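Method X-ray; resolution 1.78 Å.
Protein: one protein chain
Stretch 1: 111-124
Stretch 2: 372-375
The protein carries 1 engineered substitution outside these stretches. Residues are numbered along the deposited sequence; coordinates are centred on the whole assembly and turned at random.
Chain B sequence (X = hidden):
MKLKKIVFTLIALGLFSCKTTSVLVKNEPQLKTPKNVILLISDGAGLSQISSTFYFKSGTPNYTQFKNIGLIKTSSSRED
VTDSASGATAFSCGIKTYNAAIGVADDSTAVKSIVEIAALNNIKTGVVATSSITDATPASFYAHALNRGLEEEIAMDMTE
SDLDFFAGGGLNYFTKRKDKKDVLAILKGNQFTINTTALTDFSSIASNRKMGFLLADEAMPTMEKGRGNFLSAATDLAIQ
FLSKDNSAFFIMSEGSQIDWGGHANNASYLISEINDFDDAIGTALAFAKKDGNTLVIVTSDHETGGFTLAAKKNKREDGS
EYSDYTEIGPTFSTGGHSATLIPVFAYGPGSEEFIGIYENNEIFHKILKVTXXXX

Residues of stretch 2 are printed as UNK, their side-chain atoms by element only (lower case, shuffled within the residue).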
# COMPACT_ATOMS: atom_id res chain seq x y z
N VAL B 111 25.77 15.92 -5.18
CA VAL B 111 25.42 15.10 -6.32
C VAL B 111 24.42 15.89 -7.17
O VAL B 111 23.63 16.67 -6.65
CB VAL B 111 24.87 13.72 -5.86
CG1 VAL B 111 24.01 13.87 -4.62
CG2 VAL B 111 24.08 13.05 -6.96
N LYS B 112 24.49 15.70 -8.49
CA LYS B 112 23.62 16.42 -9.42
C LYS B 112 22.15 16.03 -9.25
O LYS B 112 21.82 14.85 -9.27
CB LYS B 112 24.06 16.14 -10.85
CG LYS B 112 23.36 16.99 -11.90
CD LYS B 112 23.99 16.72 -13.26
CE LYS B 112 23.46 17.63 -14.35
NZ LYS B 112 24.07 17.27 -15.67
N SER B 113 21.28 17.03 -9.11
CA SER B 113 19.85 16.80 -8.87
C SER B 113 19.02 16.85 -10.15
O SER B 113 19.48 17.30 -11.20
CB SER B 113 19.32 17.84 -7.90
OG SER B 113 19.01 19.04 -8.59
N ILE B 114 17.77 16.40 -10.05
CA ILE B 114 16.86 16.41 -11.19
C ILE B 114 16.55 17.85 -11.63
O ILE B 114 16.33 18.11 -12.81
CB ILE B 114 15.56 15.63 -10.88
CG1 ILE B 114 14.77 15.35 -12.17
CG2 ILE B 114 14.73 16.38 -9.88
CD1 ILE B 114 15.52 14.47 -13.18
N VAL B 115 16.52 18.77 -10.67
CA VAL B 115 16.33 20.19 -11.01
C VAL B 115 17.52 20.74 -11.82
O VAL B 115 17.33 21.51 -12.76
CB VAL B 115 16.08 21.04 -9.75
CG1 VAL B 115 16.19 22.53 -10.05
CG2 VAL B 115 14.71 20.71 -9.15
N GLU B 116 18.74 20.35 -11.44
CA GLU B 116 19.92 20.79 -12.18
C GLU B 116 19.98 20.18 -13.58
O GLU B 116 20.38 20.84 -14.54
CB GLU B 116 21.20 20.49 -11.38
CG GLU B 116 21.31 21.35 -10.13
CD GLU B 116 22.32 20.84 -9.10
OE1 GLU B 116 22.64 19.63 -9.07
OE2 GLU B 116 22.79 21.67 -8.29
N ILE B 117 19.57 18.92 -13.70
CA ILE B 117 19.43 18.28 -15.00
C ILE B 117 18.34 18.96 -15.84
O ILE B 117 18.53 19.23 -17.03
CB ILE B 117 19.11 16.77 -14.83
CG1 ILE B 117 20.36 16.03 -14.35
CG2 ILE B 117 18.57 16.18 -16.14
CD1 ILE B 117 20.09 14.64 -13.83
N ALA B 118 17.21 19.26 -15.22
CA ALA B 118 16.12 19.90 -15.95
C ALA B 118 16.60 21.22 -16.56
O ALA B 118 16.37 21.50 -17.74
CB ALA B 118 14.94 20.15 -15.03
N ALA B 119 17.28 22.02 -15.75
CA ALA B 119 17.78 23.31 -16.19
C ALA B 119 18.69 23.16 -17.41
O ALA B 119 18.58 23.91 -18.37
CB ALA B 119 18.51 24.02 -15.07
N LEU B 120 19.58 22.17 -17.36
CA LEU B 120 20.50 21.91 -18.46
C LEU B 120 19.80 21.39 -19.71
O LEU B 120 20.38 21.40 -20.80
CB LEU B 120 21.59 20.93 -18.02
CG LEU B 120 22.64 21.54 -17.09
CD1 LEU B 120 23.63 20.48 -16.62
CD2 LEU B 120 23.36 22.69 -17.78
N ASN B 121 18.55 20.93 -19.56
CA ASN B 121 17.76 20.50 -20.70
C ASN B 121 16.72 21.54 -21.11
O ASN B 121 15.73 21.22 -21.77
CB ASN B 121 17.07 19.15 -20.41
CG ASN B 121 18.04 17.99 -20.42
OD1 ASN B 121 18.14 17.25 -21.40
ND2 ASN B 121 18.80 17.84 -19.34
N ASN B 122 16.95 22.79 -20.70
CA ASN B 122 16.04 23.88 -21.04
C ASN B 122 14.64 23.67 -20.45
O ASN B 122 13.64 24.09 -21.04
CB ASN B 122 15.95 24.05 -22.56
CG ASN B 122 15.29 25.36 -22.96
OD1 ASN B 122 15.40 26.37 -22.26
ND2 ASN B 122 14.59 25.34 -24.10
N ILE B 123 14.56 23.02 -19.30
CA ILE B 123 13.28 22.80 -18.62
C ILE B 123 13.09 23.82 -17.49
O ILE B 123 13.99 24.01 -16.67
CB ILE B 123 13.23 21.39 -17.99
CG1 ILE B 123 13.66 20.32 -19.01
CG2 ILE B 123 11.84 21.08 -17.43
CD1 ILE B 123 12.74 20.20 -20.20
N LYS B 124 11.94 24.48 -17.45
CA LYS B 124 11.61 25.39 -16.34
C LYS B 124 11.25 24.60 -15.06
O LYS B 124 10.57 23.58 -15.14
CB LYS B 124 10.47 26.33 -16.74
CG LYS B 124 10.85 27.39 -17.78
CD LYS B 124 11.62 28.54 -17.13
CE LYS B 124 11.99 29.61 -18.14
NZ LYS B 124 12.92 29.09 -19.18
N UNK B 372 13.76 11.21 -21.06
CA UNK B 372 14.89 11.16 -22.00
C UNK B 372 15.78 12.41 -21.96
O UNK B 372 16.50 12.71 -22.91
n UNK B 372 11.70 7.34 -25.94
c UNK B 372 12.17 7.88 -24.63
c UNK B 372 13.02 9.14 -24.78
c UNK B 372 13.51 9.58 -23.42
c UNK B 372 14.39 10.85 -23.42
N UNK B 373 15.74 13.12 -20.83
CA UNK B 373 16.63 14.26 -20.64
C UNK B 373 18.10 13.81 -20.64
O UNK B 373 18.41 12.69 -20.21
c UNK B 373 16.31 14.98 -19.33
c UNK B 373 13.38 16.29 -15.94
c UNK B 373 14.37 15.83 -16.80
c UNK B 373 14.19 15.98 -18.17
c UNK B 373 12.21 16.89 -16.43
n UNK B 373 13.07 16.62 -20.01
c UNK B 373 12.01 17.04 -17.78
c UNK B 373 13.01 16.59 -18.64
c UNK B 373 14.25 16.05 -20.41
c UNK B 373 14.97 15.63 -19.32
N UNK B 374 18.99 14.67 -21.12
CA UNK B 374 20.43 14.42 -21.02
C UNK B 374 20.91 14.49 -19.57
O UNK B 374 20.62 15.46 -18.87
n UNK B 374 21.03 14.27 -23.97
o UNK B 374 20.43 16.42 -23.87
c UNK B 374 20.86 15.41 -23.32
c UNK B 374 21.23 15.43 -21.85
N UNK B 375 21.62 13.47 -19.12
CA UNK B 375 22.10 13.44 -17.74
C UNK B 375 23.32 14.34 -17.58
O UNK B 375 23.69 14.70 -16.46
c UNK B 375 23.71 11.48 -18.01
c UNK B 375 24.05 10.06 -17.60
o UNK B 375 23.25 9.38 -16.94
c UNK B 375 22.46 12.01 -17.33
n UNK B 375 25.23 9.59 -18.00
O HOH W 1 22.03 17.44 -17.74
O HOH W 2 21.32 19.11 -22.27

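Position 372 carries five side-chain atoms, four carbons in a row ending in a nitrogen, without branch or ring. The CA-to-CB bond points away from stretch 1. The side chain's nearest approach is CB of 372 to N121 OD1, 7.7 Å, and stretch 1 covers none of the residue, so it makes no contact. An unbranched chain of that length with a terminal nitrogen is lysine, so the residue is K372. Its chi2, chi3 and chi4 all lie near 180°, giving an extended chain. The backbone has positive phi (63°) and is the first to leave helical geometry after a helix.

Position 373 has ten side-chain atoms: one carbon, then fused five- and six-membered rings holding eight carbons and one nitrogen. The nitrogen lies in the smaller ring, bonded to a carbon at the ring fusion. CA-to-CB points toward stretch 1, and the atoms meet I114, I117, A118, N121 and I123. A fused bicycle with a single ring nitrogen is the indole of tryptophan, W373. N121 CB lies over one face of the ring system, whereas I114 CD1 sits at its edge, near the plane, 3.9 Å from W373 CZ3. A118 CB is 4.3 Å from W373 CZ3, and I117 CG2 is 4.1 Å from W373 CB. I123 CG1 approaches W373 CE2 to 3.8 Å and makes an off-centre CH-pi contact, 4.2 Å from the centroid of the five-membered ring and 30° off its normal.

Position 374 shows four side-chain atoms: two carbons, the second carrying one oxygen and one nitrogen. CA-to-CB points sideways, and the side-chain oxygen of 374 lies 3.5 Å from N121 OD1, but both are acceptors and no hydrogen bond forms. The backbone makes the direct hydrogen bonds: N of 374 donates to N121 OD1 at 2.7 Å with an angle of 149°, while N121 ND2 donates to O of 374 at 3.0 Å and 167°. The short amide identifies asparagine, N374. A water donates to N374 OD1 (3.3 Å) and to L120 O (2.9 Å).

Position 375 has five side-chain atoms: three carbons, the third carrying one oxygen and one nitrogen. CA-to-CB points away, and the side chain's nearest approach is CB of 375 to I117 CD1, 5.0 Å. Contact falls to the backbone: K112 NZ, at the end of a fully extended chain, donates to O of 375 at 2.7 Å. One carbon more than the preceding amide makes it glutamine, Q375.

The contact buries 412 Å², summed over both sides, and combines apolar packing with polar anchoring. W373 has the largest covered area, 120 Å², and packs against helix residues and I123 beyond them. N121, just past the helix end, pairs its amide with both backbone polar atoms of N374; its ND2 also donates to I117 O at 2.7 Å, tying that amide to the helix. At the other end, K112 NZ holds Q375 O and donates to a water (2.9 Å) that in turn donates to N374 O (2.7 Å).

Stretch 2, residues 372-375: KWNQ
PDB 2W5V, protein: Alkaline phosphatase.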